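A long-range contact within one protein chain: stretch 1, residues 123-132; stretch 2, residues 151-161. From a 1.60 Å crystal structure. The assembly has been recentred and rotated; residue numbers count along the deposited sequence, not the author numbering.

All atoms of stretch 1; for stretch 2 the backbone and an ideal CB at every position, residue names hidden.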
# COMPACT_ATOMS: atom_id res chain seq x y z
N GLY A 123 -1.76 -14.22 5.15
CA GLY A 123 -0.60 -14.97 5.61
C GLY A 123 0.11 -14.38 6.81
O GLY A 123 -0.52 -13.73 7.65
N VAL A 124 1.42 -14.60 6.91
CA VAL A 124 2.20 -14.13 8.05
C VAL A 124 2.65 -12.69 7.81
O VAL A 124 3.16 -12.36 6.73
CB VAL A 124 3.43 -15.02 8.31
CG1 VAL A 124 4.19 -14.56 9.55
CG2 VAL A 124 2.99 -16.48 8.44
N ILE A 125 2.44 -11.84 8.80
CA ILE A 125 2.82 -10.43 8.69
C ILE A 125 4.01 -10.15 9.60
O ILE A 125 3.99 -10.51 10.78
CB ILE A 125 1.65 -9.52 9.11
CG1 ILE A 125 0.43 -9.77 8.22
CG2 ILE A 125 2.07 -8.05 9.06
CD1 ILE A 125 0.70 -9.53 6.75
N LEU A 126 5.06 -9.53 9.05
CA LEU A 126 6.16 -9.02 9.86
C LEU A 126 5.86 -7.61 10.32
O LEU A 126 5.64 -6.70 9.50
CB LEU A 126 7.47 -9.02 9.07
CG LEU A 126 8.62 -8.26 9.73
CD1 LEU A 126 9.04 -8.90 11.06
CD2 LEU A 126 9.82 -8.14 8.80
N ALA A 127 5.85 -7.42 11.63
CA ALA A 127 5.71 -6.09 12.22
C ALA A 127 7.07 -5.65 12.75
O ALA A 127 7.73 -6.39 13.48
CB ALA A 127 4.67 -6.10 13.34
N VAL A 128 7.50 -4.46 12.34
CA VAL A 128 8.74 -3.89 12.85
C VAL A 128 8.34 -2.65 13.64
O VAL A 128 7.79 -1.71 13.07
CB VAL A 128 9.70 -3.51 11.71
CG1 VAL A 128 11.01 -2.95 12.28
CG2 VAL A 128 9.98 -4.71 10.82
N GLU A 129 8.56 -2.68 14.95
CA GLU A 129 8.02 -1.66 15.86
C GLU A 129 9.11 -1.00 16.70
O GLU A 129 10.18 -1.58 16.92
CB GLU A 129 6.92 -2.28 16.75
CG GLU A 129 5.79 -2.96 15.95
CD GLU A 129 5.09 -2.03 14.97
OE1 GLU A 129 5.10 -0.79 15.19
OE2 GLU A 129 4.50 -2.53 13.97
N PRO A 130 8.86 0.24 17.14
CA PRO A 130 9.90 1.06 17.77
C PRO A 130 9.73 1.22 19.27
O PRO A 130 8.69 0.86 19.84
CB PRO A 130 9.69 2.41 17.07
CG PRO A 130 8.19 2.50 16.98
CD PRO A 130 7.69 1.07 16.77
N TRP A 131 10.75 1.79 19.92
CA TRP A 131 10.78 1.89 21.38
C TRP A 131 9.91 2.98 22.00
O TRP A 131 9.67 2.96 23.22
CB TRP A 131 12.22 2.08 21.86
CG TRP A 131 12.93 3.20 21.15
CD1 TRP A 131 13.78 3.09 20.10
CD2 TRP A 131 12.81 4.60 21.44
NE1 TRP A 131 14.21 4.34 19.71
CE2 TRP A 131 13.63 5.28 20.52
CE3 TRP A 131 12.10 5.35 22.38
CZ2 TRP A 131 13.75 6.67 20.51
CZ3 TRP A 131 12.21 6.72 22.37
CH2 TRP A 131 13.03 7.38 21.44
N ASN A 132 9.44 3.95 21.23
CA ASN A 132 8.80 5.09 21.89
C ASN A 132 7.42 4.82 22.49
O ASN A 132 7.05 5.42 23.50
CB ASN A 132 8.85 6.38 21.05
CG ASN A 132 8.03 6.29 19.78
OD1 ASN A 132 7.75 5.20 19.28
ND2 ASN A 132 7.64 7.45 19.25
N UNK A 151 -1.34 -14.46 11.17
CA UNK A 151 -0.36 -14.59 12.26
C UNK A 151 0.74 -13.54 12.10
O UNK A 151 1.02 -13.11 10.97
CB UNK A 151 0.25 -16.00 12.28
N UNK A 152 1.34 -13.11 13.20
CA UNK A 152 2.31 -12.03 13.16
C UNK A 152 3.65 -12.46 13.75
O UNK A 152 3.71 -13.24 14.71
CB UNK A 152 1.77 -10.81 13.91
N UNK A 153 4.73 -11.97 13.15
CA UNK A 153 6.05 -12.08 13.77
C UNK A 153 6.55 -10.66 13.98
O UNK A 153 6.32 -9.77 13.15
CB UNK A 153 7.02 -12.90 12.92
N UNK A 154 7.20 -10.44 15.13
CA UNK A 154 7.53 -9.10 15.60
C UNK A 154 9.03 -8.89 15.74
O UNK A 154 9.70 -9.63 16.46
CB UNK A 154 6.84 -8.83 16.94
N UNK A 155 9.55 -7.87 15.06
CA UNK A 155 10.90 -7.41 15.33
C UNK A 155 10.79 -6.07 16.03
O UNK A 155 10.36 -5.08 15.43
CB UNK A 155 11.73 -7.31 14.05
N UNK A 156 11.14 -6.04 17.31
CA UNK A 156 11.02 -4.84 18.12
C UNK A 156 12.37 -4.15 18.27
O UNK A 156 13.40 -4.69 17.86
CB UNK A 156 10.44 -5.18 19.49
N UNK A 157 12.36 -2.95 18.84
CA UNK A 157 13.59 -2.18 19.08
C UNK A 157 14.54 -2.93 19.99
O UNK A 157 14.12 -3.64 20.90
CB UNK A 157 13.26 -0.82 19.69
N UNK A 158 15.84 -2.76 19.74
CA UNK A 158 16.86 -3.43 20.54
C UNK A 158 16.80 -3.06 22.01
O UNK A 158 17.20 -3.84 22.88
CB UNK A 158 18.25 -3.10 19.99
N UNK A 159 16.29 -1.87 22.31
CA UNK A 159 16.27 -1.40 23.69
C UNK A 159 14.97 -1.70 24.45
O UNK A 159 14.88 -1.41 25.64
CB UNK A 159 16.52 0.11 23.70
N UNK A 160 13.98 -2.30 23.79
CA UNK A 160 12.80 -2.73 24.55
C UNK A 160 12.50 -4.24 24.42
O UNK A 160 11.39 -4.64 24.06
CB UNK A 160 11.58 -1.93 24.09
N UNK A 161 13.49 -5.07 24.74
CA UNK A 161 13.28 -6.51 24.56
C UNK A 161 12.33 -7.12 25.59
O UNK A 161 11.68 -8.10 25.27
CB UNK A 161 14.63 -7.24 24.62

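The two stretches run as parallel strands in register, and the backbone ladder leaves side chains to be chosen face by face.

Position 151 has phi -59° and psi 152°, and its CB points sideways, 4.7 Å from V124 CG2. Its O accepts from I125 N at 2.9 Å, but its own N gives stretch 1 nothing, so many residues would do, proline among them. It is P151, whose CD lies 3.4 Å from G123 O.

At position 152 the CB stands on the sheet face of I125 and A127, where the neighbouring strand offers an isoleucine and the small CB of an alanine. A long, flexible apolar chain would suit, as would a branched one. M152 extends along this face, its SD 3.8 Å from A127 CB and its CE 4.2 Å from I125 CG2.

Position 153 turns to the other face, with V124 CG1 and L126 CD1 each under 5 Å from the ideal CB. A beta-branched apolar residue fits such extended angles. V153 sets CG1 4.1 Å from V124 CG1 and CG2 4.0 Å from L126 CD1, while its N donates to I125 O (2.9 Å) and its O accepts from A127 N (2.8 Å).

Position 154 returns to the face of A127, whose short side chain leaves room; medium or large apolar residues would suit. L154 brings CD1 3.7 Å from E129 CG, covering the aliphatic part of that chain, and 4.3 Å from A127 CB.

At position 155 the CB meets L126 CD1 and V128 CG2, which favours an aliphatic start but does not fix the end. K155 supplies methylenes here; its end leads away, and NZ donates to the O of position 156 at 2.8 Å.

Position 156 points sideways, its ideal CB 4.4 Å from E129 O; polar or flat residues are plausible. H156 lays a ring face against E129 CB, 4.2 Å from the ring centroid, while P130 O lies at the ring edge, 3.1 Å from CE1.

Position 157 points toward stretch 1, its ideal CB 3.6 Å from W131 N. So close an approach favours a small residue: A157, whose CB packs 3.8 Å from W131 CB. It opens a type I turn ending at 160.

Position 158 reaches nothing of stretch 1, so many residues would serve; it is S158.

Position 159 points toward W131, inviting an apolar chain. I159 places CD1 over the face of the five-membered ring, 4.0 Å from its centroid.

Position 160, also directed at W131, precedes a helix; a small or N-capping residue would suit. C160 rests SG 3.9 Å from W131 CA.

Position 161 is out of reach; P161 suits a helix's first turn.

Stretch 2 (151-161) PMVLKHASICP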
# COMPACT_ATOMS: atom_id res chain seq x y z
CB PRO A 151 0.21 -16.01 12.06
CG PRO A 151 -0.86 -16.75 11.28
CD PRO A 151 -1.39 -15.68 10.33
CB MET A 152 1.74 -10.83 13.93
CG MET A 152 2.67 -9.63 14.08
SD MET A 152 1.74 -8.16 14.59
CE MET A 152 0.89 -7.82 13.05
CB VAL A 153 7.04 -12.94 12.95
CG1 VAL A 153 6.55 -14.39 12.88
CG2 VAL A 153 7.22 -12.39 11.54
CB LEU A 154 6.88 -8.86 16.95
CG LEU A 154 7.33 -7.61 17.72
CD1 LEU A 154 6.88 -6.35 16.98
CD2 LEU A 154 6.79 -7.63 19.14
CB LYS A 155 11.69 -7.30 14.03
CG LYS A 155 13.20 -7.31 14.23
CD LYS A 155 13.73 -5.91 14.31
CE LYS A 155 15.20 -5.91 14.75
NZ LYS A 155 15.37 -5.08 15.98
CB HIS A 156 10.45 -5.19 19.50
CG HIS A 156 9.49 -4.17 20.03
ND1 HIS A 156 9.69 -2.81 19.89
CD2 HIS A 156 8.31 -4.31 20.68
CE1 HIS A 156 8.67 -2.16 20.43
NE2 HIS A 156 7.82 -3.04 20.93
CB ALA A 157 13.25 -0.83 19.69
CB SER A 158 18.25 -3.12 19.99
OG SER A 158 18.56 -1.75 20.13
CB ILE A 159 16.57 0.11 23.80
CG1 ILE A 159 15.50 0.95 23.10
CG2 ILE A 159 17.96 0.41 23.26
CD1 ILE A 159 15.44 2.39 23.58
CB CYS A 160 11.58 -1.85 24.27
SG CYS A 160 11.02 -1.77 22.56
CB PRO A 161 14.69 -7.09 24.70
CG PRO A 161 15.39 -6.12 25.61
CD PRO A 161 14.82 -4.77 25.32
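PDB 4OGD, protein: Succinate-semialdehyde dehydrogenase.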